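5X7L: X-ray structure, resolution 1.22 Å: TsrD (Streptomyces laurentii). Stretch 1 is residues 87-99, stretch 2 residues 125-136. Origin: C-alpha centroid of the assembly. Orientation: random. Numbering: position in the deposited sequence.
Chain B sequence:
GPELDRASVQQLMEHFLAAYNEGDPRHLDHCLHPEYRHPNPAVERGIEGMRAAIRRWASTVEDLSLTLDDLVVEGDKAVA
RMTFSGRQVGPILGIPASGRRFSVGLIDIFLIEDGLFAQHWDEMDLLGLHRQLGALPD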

# COMPACT_ATOMS: atom_id res chain seq x y z
N ARG B 87 16.25 -6.29 -12.44
CA ARG B 87 16.05 -7.23 -13.52
C ARG B 87 15.84 -8.61 -12.93
O ARG B 87 16.64 -9.08 -12.12
CB ARG B 87 17.25 -7.26 -14.48
CG ARG B 87 16.98 -8.11 -15.71
CD ARG B 87 18.13 -8.09 -16.70
NE ARG B 87 18.36 -6.77 -17.28
CZ ARG B 87 17.67 -6.24 -18.28
NH1 ARG B 87 16.67 -6.91 -18.85
NH2 ARG B 87 17.98 -5.03 -18.73
N GLN B 88 14.75 -9.27 -13.33
CA GLN B 88 14.44 -10.60 -12.82
C GLN B 88 15.32 -11.66 -13.45
O GLN B 88 15.27 -11.87 -14.66
CB GLN B 88 12.98 -10.96 -13.07
CG GLN B 88 12.66 -12.36 -12.57
CD GLN B 88 11.29 -12.86 -12.96
OE1 GLN B 88 10.74 -12.47 -14.00
NE2 GLN B 88 10.72 -13.74 -12.15
N VAL B 89 16.11 -12.36 -12.63
CA VAL B 89 16.94 -13.47 -13.12
C VAL B 89 16.65 -14.80 -12.42
O VAL B 89 17.24 -15.82 -12.76
CB VAL B 89 18.45 -13.13 -13.01
CG1 VAL B 89 18.78 -11.91 -13.86
CG2 VAL B 89 18.86 -12.93 -11.55
N GLY B 90 15.74 -14.78 -11.44
CA GLY B 90 15.29 -16.00 -10.78
C GLY B 90 13.80 -15.90 -10.53
O GLY B 90 13.20 -14.85 -10.76
N PRO B 91 13.17 -16.99 -10.05
CA PRO B 91 11.73 -16.96 -9.79
C PRO B 91 11.36 -15.92 -8.74
O PRO B 91 12.05 -15.80 -7.73
CB PRO B 91 11.43 -18.37 -9.28
CG PRO B 91 12.56 -19.21 -9.77
CD PRO B 91 13.75 -18.31 -9.76
N ILE B 92 10.29 -15.17 -9.00
CA ILE B 92 9.80 -14.18 -8.06
C ILE B 92 8.31 -14.41 -7.82
O ILE B 92 7.51 -14.24 -8.74
CB ILE B 92 10.01 -12.74 -8.57
CG1 ILE B 92 11.50 -12.41 -8.67
CG2 ILE B 92 9.30 -11.74 -7.66
CD1 ILE B 92 11.80 -11.09 -9.34
N LEU B 93 7.96 -14.80 -6.60
CA LEU B 93 6.56 -14.94 -6.19
C LEU B 93 5.73 -15.75 -7.19
O LEU B 93 4.62 -15.36 -7.55
CB LEU B 93 5.93 -13.56 -5.97
CG LEU B 93 6.67 -12.65 -4.99
CD1 LEU B 93 6.08 -11.25 -5.02
CD2 LEU B 93 6.64 -13.22 -3.58
N GLY B 94 6.29 -16.87 -7.64
CA GLY B 94 5.59 -17.76 -8.57
C GLY B 94 5.79 -17.44 -10.04
O GLY B 94 5.33 -18.19 -10.90
N ILE B 95 6.47 -16.33 -10.33
CA ILE B 95 6.74 -15.92 -11.71
C ILE B 95 8.09 -16.47 -12.15
O ILE B 95 9.12 -16.13 -11.56
CB ILE B 95 6.78 -14.38 -11.85
CG1 ILE B 95 5.49 -13.74 -11.30
CG2 ILE B 95 7.00 -13.98 -13.31
CD1 ILE B 95 5.60 -12.24 -11.09
N PRO B 96 8.11 -17.32 -13.19
CA PRO B 96 9.39 -17.84 -13.69
C PRO B 96 10.32 -16.72 -14.17
O PRO B 96 9.85 -15.66 -14.59
CB PRO B 96 8.97 -18.75 -14.85
CG PRO B 96 7.56 -19.12 -14.57
CD PRO B 96 6.96 -17.91 -13.91
N ALA B 97 11.62 -16.96 -14.10
CA ALA B 97 12.61 -15.95 -14.47
C ALA B 97 12.44 -15.47 -15.91
O ALA B 97 12.57 -16.25 -16.85
CB ALA B 97 14.02 -16.48 -14.26
N SER B 98 12.15 -14.18 -16.07
CA SER B 98 11.85 -13.61 -17.39
C SER B 98 13.04 -12.90 -18.03
O SER B 98 13.03 -12.65 -19.24
CB SER B 98 10.71 -12.59 -17.27
OG SER B 98 11.12 -11.47 -16.51
N GLY B 99 14.04 -12.56 -17.23
CA GLY B 99 15.14 -11.73 -17.69
C GLY B 99 14.77 -10.27 -17.91
O GLY B 99 15.57 -9.52 -18.46
N ASP B 125 2.41 -3.41 -5.69
CA ASP B 125 1.75 -3.55 -6.98
C ASP B 125 2.12 -4.88 -7.65
O ASP B 125 2.86 -4.91 -8.64
CB ASP B 125 2.11 -2.36 -7.88
CG ASP B 125 1.40 -2.37 -9.22
OD1 ASP B 125 0.41 -3.12 -9.38
OD2 ASP B 125 1.83 -1.62 -10.12
N LEU B 126 1.61 -5.98 -7.11
CA LEU B 126 1.92 -7.30 -7.64
C LEU B 126 1.30 -7.54 -9.01
O LEU B 126 1.87 -8.25 -9.83
CB LEU B 126 1.49 -8.40 -6.67
CG LEU B 126 2.23 -8.45 -5.34
CD1 LEU B 126 1.79 -9.65 -4.53
CD2 LEU B 126 3.74 -8.47 -5.54
N LEU B 127 0.14 -6.94 -9.27
CA LEU B 127 -0.47 -7.04 -10.60
C LEU B 127 0.47 -6.42 -11.63
O LEU B 127 0.71 -7.01 -12.69
CB LEU B 127 -1.84 -6.36 -10.64
CG LEU B 127 -2.58 -6.46 -11.98
CD1 LEU B 127 -2.86 -7.91 -12.36
CD2 LEU B 127 -3.87 -5.67 -11.93
N GLY B 128 1.01 -5.25 -11.32
CA GLY B 128 1.98 -4.59 -12.18
C GLY B 128 3.24 -5.41 -12.35
O GLY B 128 3.79 -5.48 -13.45
N LEU B 129 3.70 -6.03 -11.27
CA LEU B 129 4.88 -6.90 -11.34
C LEU B 129 4.65 -8.06 -12.31
O LEU B 129 5.50 -8.35 -13.15
CB LEU B 129 5.24 -7.42 -9.94
CG LEU B 129 6.55 -8.20 -9.84
CD1 LEU B 129 7.74 -7.30 -10.13
CD2 LEU B 129 6.67 -8.84 -8.46
N HIS B 130 3.50 -8.71 -12.18
CA HIS B 130 3.13 -9.80 -13.09
C HIS B 130 3.08 -9.36 -14.54
O HIS B 130 3.56 -10.06 -15.43
CB HIS B 130 1.79 -10.41 -12.69
CG HIS B 130 1.88 -11.42 -11.60
ND1 HIS B 130 2.18 -11.09 -10.29
CD2 HIS B 130 1.72 -12.77 -11.62
CE1 HIS B 130 2.19 -12.19 -9.56
NE2 HIS B 130 1.92 -13.22 -10.34
N ARG B 131 2.50 -8.19 -14.78
CA ARG B 131 2.40 -7.66 -16.14
C ARG B 131 3.77 -7.33 -16.72
O ARG B 131 4.05 -7.67 -17.87
CB ARG B 131 1.48 -6.43 -16.17
CG ARG B 131 0.02 -6.83 -16.19
CD ARG B 131 -0.92 -5.65 -16.04
NE ARG B 131 -2.31 -6.09 -16.08
CZ ARG B 131 -3.34 -5.38 -15.62
NH1 ARG B 131 -3.14 -4.19 -15.06
NH2 ARG B 131 -4.57 -5.87 -15.71
N GLN B 132 4.62 -6.69 -15.93
CA GLN B 132 5.95 -6.32 -16.41
C GLN B 132 6.83 -7.53 -16.67
O GLN B 132 7.65 -7.51 -17.59
CB GLN B 132 6.62 -5.39 -15.40
CG GLN B 132 5.95 -4.04 -15.28
CD GLN B 132 6.51 -3.24 -14.13
OE1 GLN B 132 7.68 -3.36 -13.79
NE2 GLN B 132 5.67 -2.43 -13.50
N LEU B 133 6.67 -8.58 -15.87
CA LEU B 133 7.52 -9.76 -16.00
C LEU B 133 6.93 -10.82 -16.92
O LEU B 133 7.44 -11.94 -17.01
CB LEU B 133 7.83 -10.33 -14.62
CG LEU B 133 8.62 -9.38 -13.71
CD1 LEU B 133 8.90 -10.03 -12.36
CD2 LEU B 133 9.92 -8.91 -14.37
N GLY B 134 5.86 -10.46 -17.63
CA GLY B 134 5.32 -11.28 -18.71
C GLY B 134 4.43 -12.43 -18.26
O GLY B 134 4.14 -13.33 -19.05
N ALA B 135 3.99 -12.40 -17.01
CA ALA B 135 3.15 -13.46 -16.46
C ALA B 135 1.67 -13.23 -16.73
O ALA B 135 0.87 -14.15 -16.65
CB ALA B 135 3.40 -13.59 -14.96
N LEU B 136 1.32 -11.98 -17.05
CA LEU B 136 -0.06 -11.61 -17.35
C LEU B 136 -0.10 -10.61 -18.50
O LEU B 136 0.79 -9.76 -18.62
CB LEU B 136 -0.73 -10.99 -16.12
CG LEU B 136 -0.91 -11.88 -14.89
CD1 LEU B 136 -1.49 -11.06 -13.75
CD2 LEU B 136 -1.80 -13.07 -15.20
O HOH W 1 7.89 -14.87 -16.61

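The contact between stretch 1, mostly its loop, and the helix of stretch 2 with the turn that follows it is essentially apolar: it buries 427 Å² in all, and no direct hydrogen bond crosses it. Ile95 and Leu133 contribute most, with 92 and 104 Å² covered, and both direct their CA-to-CB bonds toward the opposing stretch. Ile95, with chi1 m and chi2 t, uses both branches. Its CG2 lies 4.0 Å from Leu133 CB and 4.0 Å from Ala135 CB, while its CD1 reaches the His130 ring, 3.6 Å from the centroid and only 7° off the normal, a CH-pi contact over the face. The ring is also tied to its own helix: His130 ND1 donates to Leu126 O at 2.9 Å.

Toward the N-terminal end of the helix, Ile92 CG2 meets Leu129 CD2 at 4.0 Å, and Leu93 CD1 packs 3.7 Å from Leu126 CD2. Leu126, Leu129 and Leu133 recur at intervals of three and four, so the helix and the residue just past it present leucines on one side, all three CA-to-CB bonds pointing toward stretch 1. The type I' turn from Ile92 to Ile95, with Ile95 N donating to Ile92 O at 2.8 Å and Ile92 N to Ile95 O at 3.0 Å, carries Ile92, Leu93 and Ile95, whose CA-to-CB bonds all point toward stretch 2. At phi/psi 88/-5, Gly94 suits this turn because a CB would jam against the preceding carbonyl.

At the polar edge, Gln88 is buried yet well satisfied. Its NE2 donates to Gly90 O at 3.1 Å and, weakly, to Ile95 O at 2.9 Å; its OE1 accepts from Ser98 OG at 2.7 Å. These bonds brace stretch 1 internally, leaving Gln88 OE1 in contact with Leu133 CD1 at 3.5 Å. Ser98 CB approaches Leu133 O at 3.3 Å. The polar link is indirect: water 1 donates to Pro96 O at 2.9 Å and to Leu133 O at 3.0 Å, bridging the backbones where Leu133 leaves helical geometry.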